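PDB 1M2D: ferredoxin, 2Fe-2S from Aquifex aeolicus, which carries a single [2Fe-2S] cluster on a thioredoxin-like fold and transfers electrons in metabolic reactions. Local coordinates for residues P18-F31 with I50-V64. The protein carries 1 engineered substitution. Residues are numbered along the deposited sequence; the frame is centred on the assembly and turned at random.
Sequences PQGSCAQRGSREVF and ITPTGCMNASMMGPV. Engineered in segment 50-64: S59 (natural residue Cys). With FES (Fe2/s2 (inorganic) cluster), chain C.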
loop_
_atom_site.group_PDB
_atom_site.type_symbol
_atom_site.label_atom_id
_atom_site.label_comp_id
_atom_site.label_asym_id
_atom_site.label_seq_id
_atom_site.Cartn_x
_atom_site.Cartn_y
_atom_site.Cartn_z
ATOM N N PRO A 18 4.761 18.110 13.236
ATOM C CA PRO A 18 3.876 18.011 14.415
ATOM C C PRO A 18 3.344 16.622 14.714
ATOM O O PRO A 18 3.300 16.191 15.882
ATOM C CB PRO A 18 2.778 19.024 14.080
ATOM C CG PRO A 18 3.435 20.079 13.223
ATOM C CD PRO A 18 4.383 19.272 12.409
ATOM N N GLN A 19 2.922 15.946 13.639
ATOM C CA GLN A 19 2.271 14.650 13.713
ATOM C C GLN A 19 3.266 13.501 13.857
ATOM O O GLN A 19 2.825 12.348 14.073
ATOM C CB GLN A 19 1.413 14.357 12.491
ATOM C CG GLN A 19 0.208 15.213 12.313
ATOM C CD GLN A 19 0.421 16.613 11.862
ATOM O OE1 GLN A 19 -0.508 17.439 12.066
ATOM N NE2 GLN A 19 1.497 16.965 11.186
ATOM N N GLY A 20 4.581 13.791 13.817
ATOM C CA GLY A 20 5.552 12.746 13.938
ATOM C C GLY A 20 5.475 11.805 12.783
ATOM O O GLY A 20 5.063 12.233 11.703
ATOM N N SER A 21 5.866 10.558 12.993
ATOM C CA SER A 21 5.885 9.606 11.888
ATOM C C SER A 21 5.775 8.201 12.424
ATOM O O SER A 21 6.097 7.902 13.593
ATOM C CB SER A 21 7.156 9.697 11.072
ATOM O OG SER A 21 8.264 9.191 11.790
ATOM N N CYS A 22 5.381 7.266 11.536
ATOM C CA CYS A 22 5.314 5.888 11.963
ATOM C C CYS A 22 6.691 5.308 12.245
ATOM O O CYS A 22 6.854 4.522 13.189
ATOM C CB CYS A 22 4.541 5.078 10.925
ATOM S SG CYS A 22 2.785 5.458 10.855
ATOM N N ALA A 23 7.705 5.696 11.469
ATOM C CA ALA A 23 9.062 5.182 11.731
ATOM C C ALA A 23 9.558 5.606 13.111
ATOM O O ALA A 23 10.154 4.812 13.836
ATOM C CB ALA A 23 10.023 5.640 10.674
ATOM N N GLN A 24 9.288 6.843 13.512
ATOM C CA GLN A 24 9.674 7.300 14.836
ATOM C C GLN A 24 8.989 6.511 15.924
ATOM O O GLN A 24 9.514 6.441 17.012
ATOM C CB GLN A 24 9.337 8.776 14.975
ATOM C CG GLN A 24 10.098 9.645 14.006
ATOM C CD GLN A 24 9.422 11.031 14.079
ATOM O OE1 GLN A 24 9.082 11.408 15.207
ATOM N NE2 GLN A 24 9.303 11.624 12.910
ATOM N N ARG A 25 7.810 5.949 15.632
ATOM C CA ARG A 25 6.977 5.213 16.562
ATOM C C ARG A 25 7.194 3.700 16.472
ATOM O O ARG A 25 6.428 2.957 17.032
ATOM C CB ARG A 25 5.494 5.584 16.363
ATOM C CG ARG A 25 5.135 7.021 16.700
ATOM C CD ARG A 25 3.654 7.305 16.510
ATOM N NE ARG A 25 3.186 8.573 17.017
ATOM C CZ ARG A 25 3.168 9.739 16.363
ATOM N NH1 ARG A 25 3.600 9.819 15.119
ATOM N NH2 ARG A 25 2.710 10.839 16.916
ATOM N N GLY A 26 8.226 3.275 15.781
ATOM C CA GLY A 26 8.680 1.875 15.746
ATOM C C GLY A 26 8.206 1.097 14.550
ATOM O O GLY A 26 8.328 -0.135 14.557
ATOM N N SER A 27 7.736 1.763 13.453
ATOM C CA SER A 27 7.087 0.976 12.429
ATOM C C SER A 27 8.064 0.202 11.558
ATOM O O SER A 27 7.621 -0.752 10.910
ATOM C CB SER A 27 6.200 1.838 11.547
ATOM O OG SER A 27 7.006 2.662 10.713
ATOM N N ARG A 28 9.331 0.609 11.480
ATOM C CA ARG A 28 10.208 -0.243 10.628
ATOM C C ARG A 28 10.455 -1.564 11.323
ATOM O O ARG A 28 10.637 -2.546 10.645
ATOM C CB ARG A 28 11.483 0.513 10.261
ATOM C CG ARG A 28 11.017 1.696 9.376
ATOM C CD ARG A 28 12.187 2.486 8.946
ATOM N NE ARG A 28 11.660 3.548 8.097
ATOM C CZ ARG A 28 12.565 4.363 7.592
ATOM N NH1 ARG A 28 13.840 4.226 7.876
ATOM N NH2 ARG A 28 12.172 5.367 6.811
ATOM N N GLU A 29 10.454 -1.586 12.667
ATOM C CA GLU A 29 10.548 -2.848 13.395
ATOM C C GLU A 29 9.264 -3.683 13.250
ATOM O O GLU A 29 9.307 -4.918 13.217
ATOM C CB GLU A 29 10.860 -2.623 14.865
ATOM C CG GLU A 29 12.284 -2.109 14.944
ATOM C CD GLU A 29 12.401 -0.656 14.733
ATOM O OE1 GLU A 29 11.456 0.132 14.592
ATOM O OE2 GLU A 29 13.604 -0.297 14.707
ATOM N N VAL A 30 8.130 -3.054 13.112
ATOM C CA VAL A 30 6.857 -3.706 12.780
ATOM C C VAL A 30 6.937 -4.388 11.414
ATOM O O VAL A 30 6.615 -5.546 11.228
ATOM C CB VAL A 30 5.692 -2.741 12.831
ATOM C CG1 VAL A 30 4.395 -3.376 12.321
ATOM C CG2 VAL A 30 5.507 -2.266 14.257
ATOM N N PHE A 31 7.392 -3.617 10.416
ATOM C CA PHE A 31 7.533 -4.104 9.051
ATOM C C PHE A 31 8.468 -5.306 9.072
ATOM O O PHE A 31 8.232 -6.372 8.506
ATOM C CB PHE A 31 8.046 -3.015 8.106
ATOM C CG PHE A 31 8.358 -3.484 6.716
ATOM C CD1 PHE A 31 7.330 -3.824 5.845
ATOM C CD2 PHE A 31 9.660 -3.606 6.263
ATOM C CE1 PHE A 31 7.601 -4.288 4.585
ATOM C CE2 PHE A 31 9.929 -4.106 4.993
ATOM C CZ PHE A 31 8.926 -4.454 4.180
ATOM N N ILE A 50 3.512 -8.375 2.118
ATOM C CA ILE A 50 3.819 -7.326 3.049
ATOM C C ILE A 50 4.507 -6.221 2.257
ATOM O O ILE A 50 5.551 -6.443 1.662
ATOM C CB ILE A 50 4.748 -7.722 4.239
ATOM C CG1 ILE A 50 4.418 -9.044 4.887
ATOM C CG2 ILE A 50 4.729 -6.595 5.260
ATOM C CD1 ILE A 50 3.005 -9.080 5.457
ATOM N N THR A 51 3.938 -5.027 2.257
ATOM C CA THR A 51 4.415 -3.902 1.461
ATOM C C THR A 51 4.666 -2.710 2.347
ATOM O O THR A 51 3.780 -2.292 3.084
ATOM C CB THR A 51 3.397 -3.520 0.363
ATOM O OG1 THR A 51 3.138 -4.672 -0.449
ATOM C CG2 THR A 51 3.875 -2.376 -0.483
ATOM N N PRO A 52 5.867 -2.091 2.265
ATOM C CA PRO A 52 6.121 -0.853 2.992
ATOM C C PRO A 52 5.593 0.356 2.233
ATOM O O PRO A 52 5.672 0.369 1.011
ATOM C CB PRO A 52 7.678 -0.827 3.066
ATOM C CG PRO A 52 8.096 -1.496 1.782
ATOM C CD PRO A 52 7.034 -2.521 1.458
ATOM N N THR A 53 5.105 1.352 2.965
ATOM C CA THR A 53 4.508 2.509 2.332
ATOM C C THR A 53 4.976 3.808 2.928
ATOM O O THR A 53 5.540 3.880 4.028
ATOM C CB THR A 53 2.947 2.526 2.424
ATOM O OG1 THR A 53 2.538 2.886 3.734
ATOM C CG2 THR A 53 2.375 1.150 2.131
ATOM N N GLY A 54 4.681 4.887 2.204
ATOM C CA GLY A 54 4.710 6.228 2.790
ATOM C C GLY A 54 3.444 6.494 3.580
ATOM O O GLY A 54 2.535 5.660 3.700
ATOM N N CYS A 55 3.343 7.711 4.099
ATOM C CA CYS A 55 2.289 8.116 5.041
ATOM C C CYS A 55 0.942 7.816 4.462
ATOM O O CYS A 55 0.627 8.151 3.308
ATOM C CB CYS A 55 2.426 9.586 5.303
ATOM S SG CYS A 55 1.240 10.280 6.506
ATOM N N MET A 56 0.073 7.216 5.291
ATOM C CA MET A 56 -1.322 6.929 4.981
ATOM C C MET A 56 -2.288 7.817 5.753
ATOM O O MET A 56 -3.457 7.533 5.897
ATOM C CB MET A 56 -1.636 5.431 5.187
ATOM C CG MET A 56 -0.949 4.623 4.087
ATOM S SD MET A 56 -1.377 2.851 4.096
ATOM C CE MET A 56 -0.385 2.267 5.451
ATOM N N ASN A 57 -1.779 8.968 6.235
ATOM C CA ASN A 57 -2.600 10.039 6.700
ATOM C C ASN A 57 -3.342 9.733 8.005
ATOM O O ASN A 57 -4.431 10.253 8.273
ATOM C CB ASN A 57 -3.607 10.538 5.643
ATOM C CG ASN A 57 -2.910 10.799 4.326
ATOM O OD1 ASN A 57 -3.288 10.289 3.250
ATOM N ND2 ASN A 57 -1.852 11.596 4.389
ATOM N N ALA A 58 -2.720 8.904 8.871
ATOM C CA ALA A 58 -3.248 8.659 10.195
ATOM C C ALA A 58 -2.112 8.607 11.218
ATOM O O ALA A 58 -2.108 7.841 12.178
ATOM C CB ALA A 58 -4.104 7.396 10.236
ATOM N N SER A 59 -1.114 9.484 11.006
ATOM C CA SER A 59 0.181 9.369 11.662
ATOM C C SER A 59 0.124 9.440 13.177
ATOM O O SER A 59 0.867 8.723 13.854
ATOM C CB SER A 59 1.119 10.476 11.183
ATOM O OG SER A 59 1.105 10.536 9.764
ATOM N N MET A 60 -0.743 10.283 13.712
ATOM C CA MET A 60 -0.813 10.391 15.177
ATOM C C MET A 60 -1.339 9.112 15.848
ATOM O O MET A 60 -1.224 8.978 17.058
ATOM C CB MET A 60 -1.626 11.591 15.596
ATOM C CG MET A 60 -1.078 12.918 15.102
ATOM S SD MET A 60 -0.145 13.581 16.334
ATOM C CE MET A 60 -0.958 14.153 17.729
ATOM N N MET A 61 -1.920 8.203 15.054
ATOM C CA MET A 61 -2.396 6.923 15.558
ATOM C C MET A 61 -1.463 5.770 15.154
ATOM O O MET A 61 -1.851 4.606 15.242
ATOM C CB MET A 61 -3.864 6.694 15.089
ATOM C CG MET A 61 -4.828 7.689 15.826
ATOM S SD MET A 61 -6.533 7.426 15.356
ATOM C CE MET A 61 -6.455 7.854 13.667
ATOM N N GLY A 62 -0.251 6.066 14.710
ATOM C CA GLY A 62 0.644 5.099 14.241
ATOM C C GLY A 62 1.402 4.305 15.261
ATOM O O GLY A 62 1.351 4.632 16.472
ATOM N N PRO A 63 2.151 3.292 14.865
ATOM C CA PRO A 63 2.284 2.738 13.500
ATOM C C PRO A 63 0.984 2.245 12.892
ATOM O O PRO A 63 0.212 1.545 13.532
ATOM C CB PRO A 63 3.233 1.600 13.661
ATOM C CG PRO A 63 4.105 2.039 14.795
ATOM C CD PRO A 63 3.118 2.624 15.786
ATOM N N VAL A 64 0.750 2.682 11.668
ATOM C CA VAL A 64 -0.434 2.355 10.860
ATOM C C VAL A 64 -0.140 1.141 9.982
ATOM O O VAL A 64 0.852 1.131 9.228
ATOM C CB VAL A 64 -0.870 3.559 10.021
ATOM C CG1 VAL A 64 -2.076 3.192 9.180
ATOM C CG2 VAL A 64 -1.199 4.756 10.922
HETATM FE FE1 FES C . 2.603 6.683 8.915
HETATM FE FE2 FES C . 1.594 9.149 8.499
HETATM S S1 FES C . 3.720 8.597 8.891
HETATM S S2 FES C . 0.471 7.199 8.607
HETATM O O HOH W 1 3.424 12.307 9.452
HETATM O O HOH W 2 0.104 10.353 18.941
#
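C22 and V64 meet at the [2Fe-2S] cluster: C22 SG binds FE1, as does C9, and accepts the backbone N-H of V64, with N to SG 3.5 Å and 158° at the hydrogen. FE2 is held by C55 SG and the engineered S59 (natural residue Cys), whose OG lies 1.9 Å from the iron; water 1 links S59 OG to G20 O. P63, preceded by a cis peptide bond, lays its ring along the turn at 25-27, with CG 3.4 Å from R25 O and CB against S27 CB. S27 OG is hydrogen-bonded to C9 O, tying the helix start to a cluster ligand. A cis-proline just before a strand, facing the N-terminal end of the helix after the first core strand, is a hallmark of the thioredoxin fold; here P63 precedes strand 65-68 and packs on the start of helix 27-40. Further out, the extended R25 chain grips Q19 O with two nitrogens: NH1 at 2.8 Å, on a lone pair, and NH2 from above the carbonyl plane. S59 O lies over one guanidinium face, offset toward the rim, at an angle too poor for a hydrogen bond. M60 SD is 3.7 Å from Q19 CA. With R25 replaced by an alanine, Q19 O loses both donors and loop 18-20 would probably shift more freely against S59 and M60. With CG anti to the backbone N (chi1 174°), the F31 ring reaches strand 50-53, taking P52 CB over one face in a CH-pi contact, 4.0 Å from the centroid.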